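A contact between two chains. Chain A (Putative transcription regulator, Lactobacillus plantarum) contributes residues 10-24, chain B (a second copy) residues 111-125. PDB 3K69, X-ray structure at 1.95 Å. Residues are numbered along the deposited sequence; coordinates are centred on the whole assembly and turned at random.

Chain A (10-24) DFSVAVHSILYLDAH
Chain B (111-125) PIAANISETLTDLFT

What forms the apolar centre of the contact? I116(B) lies there, its CA-to-CB bond directed toward chain A and its side chain in the t, p rotamer. Its CD1 sits 4.1 Å from CG1 of V15(A) and 4.0 Å from CD1 of L19(A). V15(A) is t and L19(A) is m, t; both point toward chain B from successive turns of their helix. Branched aliphatic side chains suit this buried place, since they fill it with methyl groups and leave no polar atom unpaired.

How do the backbones bring these side chains together? The contact is made between two helices; that of chain A begins before the stretch and that of chain B continues beyond it, with phi and psi mostly near -60° and -45°. Their N-to-C directions differ by 149°, so they run roughly antiparallel, and their axes approach to 10.5 Å. The register pairs CA of L19(A) with CA of I112(B) at 7.1 Å and CA of S12(A) with CA of L120(B) at 7.8 Å. Chain B is kinked where the N atoms of S117(B) and E118(B) lack bonds to the preceding turn; N115(B), phi -118°, lies just before.

What closes the contact toward the start of the chain A stretch? F11(A), t with chi2 69°, reaches into a cluster of apolar side chains. Its CE2 lies 3.9 Å from CD2 of L123(B), which meets the ring edge, and 4.2 Å from CD2 of L120(B). CD2 of F11(A) is 3.8 Å from CE1 of F124(B), approaching the edge of the F124(B) ring. F124(B) leaves its backbone sideways, but its m rotamer with chi2 -29° brings the ring end nearer. L123(B) is t, p and L120(B) m, t.

What happens at the other end? I112(B), m, t, gives up 100 Å² here, the largest share of any residue. Its CG1 is 4.2 Å from CB of L19(A), while its CD1 lies 3.6 Å from O of L19(A), 3.7 Å from CA of Y20(A) and 4.5 Å from CB of exposed A23(A). The long isoleucine branch thus packs against the backbone as well as side chains.

Where are the polar groups? No hydrogen bond crosses between the stretches. OG of S12(A), chi1 t, is 3.3 Å from CD1 of L120(B), and NE2 of H16(A) is 3.5 Å from CG2 of I112(B); H16(A) is t with chi2 151°. Both polar atoms are hydrogen-bonded elsewhere in the structure, so they can border methyl groups without being left unsatisfied.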

# COMPACT_ATOMS: atom_id res chain seq x y z
N ASP A 10 10.06 7.92 3.61
CA ASP A 10 9.89 9.27 4.11
C ASP A 10 9.06 9.31 5.38
O ASP A 10 9.29 10.17 6.20
CB ASP A 10 9.23 10.17 3.06
CG ASP A 10 10.20 10.57 1.93
OD1 ASP A 10 11.41 10.33 2.07
OD2 ASP A 10 9.76 11.13 0.91
N PHE A 11 8.02 8.47 5.48
CA PHE A 11 7.21 8.44 6.69
C PHE A 11 8.08 8.13 7.92
O PHE A 11 8.04 8.86 8.94
CB PHE A 11 6.05 7.44 6.57
CG PHE A 11 5.18 7.35 7.83
CD1 PHE A 11 4.37 8.41 8.20
CD2 PHE A 11 5.14 6.21 8.59
CE1 PHE A 11 3.58 8.34 9.34
CE2 PHE A 11 4.32 6.12 9.70
CZ PHE A 11 3.54 7.20 10.07
N SER A 12 8.85 7.06 7.84
CA SER A 12 9.77 6.70 8.93
C SER A 12 10.79 7.78 9.22
O SER A 12 11.10 8.05 10.37
CB SER A 12 10.47 5.37 8.62
OG SER A 12 11.35 4.97 9.69
N VAL A 13 11.34 8.41 8.19
CA VAL A 13 12.27 9.52 8.38
C VAL A 13 11.61 10.62 9.22
O VAL A 13 12.23 11.13 10.13
CB VAL A 13 12.79 10.08 7.06
CG1 VAL A 13 13.62 11.38 7.29
CG2 VAL A 13 13.62 9.01 6.36
N ALA A 14 10.34 10.94 8.92
CA ALA A 14 9.62 11.96 9.67
C ALA A 14 9.31 11.53 11.10
O ALA A 14 9.56 12.26 12.01
CB ALA A 14 8.38 12.37 8.97
N VAL A 15 8.78 10.33 11.27
CA VAL A 15 8.55 9.79 12.58
C VAL A 15 9.80 9.78 13.43
O VAL A 15 9.80 10.30 14.55
CB VAL A 15 7.94 8.35 12.50
CG1 VAL A 15 7.88 7.73 13.85
CG2 VAL A 15 6.52 8.35 11.85
N HIS A 16 10.85 9.19 12.90
CA HIS A 16 12.12 9.07 13.62
C HIS A 16 12.70 10.48 13.96
O HIS A 16 13.18 10.72 15.09
CB HIS A 16 13.08 8.23 12.78
CG HIS A 16 14.25 7.71 13.53
ND1 HIS A 16 14.88 6.53 13.19
CD2 HIS A 16 14.90 8.20 14.61
CE1 HIS A 16 15.89 6.33 14.02
NE2 HIS A 16 15.91 7.32 14.90
N SER A 17 12.61 11.42 13.02
CA SER A 17 13.13 12.76 13.25
C SER A 17 12.35 13.50 14.35
O SER A 17 12.94 14.12 15.25
CB SER A 17 13.15 13.58 11.94
OG SER A 17 14.07 13.02 11.00
N ILE A 18 11.02 13.44 14.28
CA ILE A 18 10.18 14.00 15.35
C ILE A 18 10.50 13.38 16.71
O ILE A 18 10.62 14.09 17.70
CB ILE A 18 8.68 13.89 15.04
CG1 ILE A 18 8.37 14.69 13.75
CG2 ILE A 18 7.86 14.43 16.23
CD1 ILE A 18 7.01 14.38 13.09
N LEU A 19 10.64 12.07 16.77
CA LEU A 19 10.99 11.44 18.04
C LEU A 19 12.36 11.90 18.55
O LEU A 19 12.54 12.16 19.74
CB LEU A 19 10.92 9.92 17.95
CG LEU A 19 9.55 9.30 17.73
CD1 LEU A 19 9.77 7.88 17.22
CD2 LEU A 19 8.72 9.34 18.97
N TYR A 20 13.31 12.06 17.65
CA TYR A 20 14.65 12.47 18.02
C TYR A 20 14.61 13.89 18.58
O TYR A 20 15.17 14.16 19.67
CB TYR A 20 15.62 12.39 16.86
CG TYR A 20 17.05 12.65 17.27
CD1 TYR A 20 17.86 11.59 17.70
CD2 TYR A 20 17.58 13.94 17.27
CE1 TYR A 20 19.19 11.81 18.10
CE2 TYR A 20 18.92 14.17 17.69
CZ TYR A 20 19.72 13.09 18.08
OH TYR A 20 21.03 13.28 18.50
N LEU A 21 13.93 14.77 17.86
CA LEU A 21 13.78 16.16 18.31
C LEU A 21 13.01 16.29 19.66
O LEU A 21 13.34 17.14 20.47
CB LEU A 21 13.17 17.02 17.20
CG LEU A 21 14.04 17.16 15.94
CD1 LEU A 21 13.32 17.81 14.80
CD2 LEU A 21 15.39 17.84 16.19
N ASP A 22 12.03 15.43 19.88
CA ASP A 22 11.29 15.36 21.15
C ASP A 22 12.25 15.01 22.30
O ASP A 22 12.00 15.41 23.41
CB ASP A 22 10.17 14.31 21.06
CG ASP A 22 9.41 14.13 22.36
OD1 ASP A 22 8.61 15.04 22.70
OD2 ASP A 22 9.58 13.08 23.02
N ALA A 23 13.33 14.26 22.03
CA ALA A 23 14.29 13.86 23.08
C ALA A 23 15.31 14.96 23.34
O ALA A 23 16.09 14.89 24.27
CB ALA A 23 15.01 12.52 22.71
N HIS A 24 15.30 16.01 22.52
CA HIS A 24 16.33 17.03 22.61
C HIS A 24 15.70 18.41 22.44
O HIS A 24 16.19 19.23 21.67
CB HIS A 24 17.37 16.77 21.52
CG HIS A 24 18.19 15.54 21.75
ND1 HIS A 24 17.91 14.33 21.14
CD2 HIS A 24 19.23 15.32 22.57
CE1 HIS A 24 18.77 13.42 21.57
NE2 HIS A 24 19.59 14.00 22.43
N PRO B 111 17.07 4.67 23.03
CA PRO B 111 15.67 4.30 23.11
C PRO B 111 14.96 4.29 21.73
O PRO B 111 14.28 3.32 21.42
CB PRO B 111 15.08 5.36 24.04
CG PRO B 111 16.24 5.70 24.98
CD PRO B 111 17.48 5.56 24.14
N ILE B 112 15.16 5.31 20.92
CA ILE B 112 14.44 5.44 19.65
C ILE B 112 14.95 4.40 18.68
O ILE B 112 14.18 3.61 18.18
CB ILE B 112 14.56 6.84 18.99
CG1 ILE B 112 13.99 7.92 19.91
CG2 ILE B 112 13.84 6.89 17.67
CD1 ILE B 112 14.66 9.22 19.74
N ALA B 113 16.26 4.41 18.45
CA ALA B 113 16.89 3.44 17.55
C ALA B 113 16.62 1.98 17.91
O ALA B 113 16.49 1.16 17.03
CB ALA B 113 18.39 3.67 17.50
N ALA B 114 16.54 1.66 19.20
CA ALA B 114 16.37 0.27 19.65
C ALA B 114 14.96 -0.25 19.40
O ALA B 114 14.75 -1.44 19.36
CB ALA B 114 16.69 0.17 21.14
N ASN B 115 14.00 0.66 19.30
CA ASN B 115 12.56 0.33 19.37
C ASN B 115 11.74 0.65 18.13
O ASN B 115 10.63 0.17 17.99
CB ASN B 115 11.96 1.08 20.55
CG ASN B 115 12.41 0.49 21.89
OD1 ASN B 115 12.20 -0.69 22.16
ND2 ASN B 115 13.06 1.31 22.72
N ILE B 116 12.28 1.50 17.27
CA ILE B 116 11.56 2.01 16.12
C ILE B 116 11.18 0.91 15.15
O ILE B 116 10.06 0.89 14.61
CB ILE B 116 12.35 3.19 15.45
CG1 ILE B 116 11.54 3.88 14.36
CG2 ILE B 116 13.65 2.74 14.84
CD1 ILE B 116 10.45 4.72 14.86
N SER B 117 12.08 -0.03 14.90
CA SER B 117 11.78 -1.05 13.91
C SER B 117 10.60 -1.89 14.37
O SER B 117 9.69 -2.17 13.59
CB SER B 117 13.00 -1.93 13.60
OG SER B 117 12.61 -2.92 12.68
N GLU B 118 10.56 -2.26 15.65
CA GLU B 118 9.45 -3.10 16.10
C GLU B 118 8.11 -2.35 16.12
O GLU B 118 7.10 -2.91 15.76
CB GLU B 118 9.72 -3.74 17.45
CG GLU B 118 8.58 -4.64 17.91
CD GLU B 118 8.79 -5.20 19.31
OE1 GLU B 118 9.87 -4.95 19.89
OE2 GLU B 118 7.86 -5.90 19.80
N THR B 119 8.12 -1.09 16.56
CA THR B 119 6.94 -0.22 16.53
C THR B 119 6.36 0.04 15.13
O THR B 119 5.15 -0.09 14.90
CB THR B 119 7.29 1.12 17.18
OG1 THR B 119 7.45 0.88 18.58
CG2 THR B 119 6.17 2.24 16.92
N LEU B 120 7.22 0.39 14.19
CA LEU B 120 6.77 0.62 12.81
C LEU B 120 6.34 -0.62 12.10
O LEU B 120 5.38 -0.60 11.33
CB LEU B 120 7.81 1.39 11.99
CG LEU B 120 7.96 2.85 12.39
CD1 LEU B 120 9.13 3.42 11.60
CD2 LEU B 120 6.63 3.66 12.17
N THR B 121 7.05 -1.73 12.37
CA THR B 121 6.65 -3.01 11.83
C THR B 121 5.23 -3.36 12.29
O THR B 121 4.40 -3.77 11.48
CB THR B 121 7.64 -4.15 12.17
OG1 THR B 121 8.92 -3.84 11.63
CG2 THR B 121 7.16 -5.53 11.60
N ASP B 122 4.94 -3.20 13.58
CA ASP B 122 3.60 -3.50 14.05
C ASP B 122 2.55 -2.54 13.41
O ASP B 122 1.51 -3.00 12.93
CB ASP B 122 3.52 -3.42 15.55
CG ASP B 122 4.26 -4.54 16.27
OD1 ASP B 122 4.74 -5.52 15.62
OD2 ASP B 122 4.35 -4.45 17.52
N LEU B 123 2.86 -1.25 13.43
CA LEU B 123 2.04 -0.24 12.80
C LEU B 123 1.67 -0.58 11.32
O LEU B 123 0.49 -0.64 10.95
CB LEU B 123 2.72 1.12 12.90
CG LEU B 123 1.90 2.33 12.41
CD1 LEU B 123 0.69 2.63 13.29
CD2 LEU B 123 2.76 3.59 12.18
N PHE B 124 2.69 -0.79 10.49
CA PHE B 124 2.55 -1.11 9.06
C PHE B 124 1.82 -2.44 8.84
O PHE B 124 1.01 -2.56 7.93
CB PHE B 124 3.93 -1.22 8.40
CG PHE B 124 4.71 0.06 8.33
CD1 PHE B 124 4.09 1.30 8.26
CD2 PHE B 124 6.08 0.03 8.29
CE1 PHE B 124 4.86 2.49 8.16
CE2 PHE B 124 6.85 1.20 8.20
CZ PHE B 124 6.22 2.43 8.13
N THR B 125 2.09 -3.43 9.70
CA THR B 125 1.42 -4.73 9.60
C THR B 125 -0.06 -4.64 9.92
O THR B 125 -0.89 -5.18 9.19
CB THR B 125 2.10 -5.82 10.46
OG1 THR B 125 3.49 -5.85 10.14
CG2 THR B 125 1.48 -7.20 10.20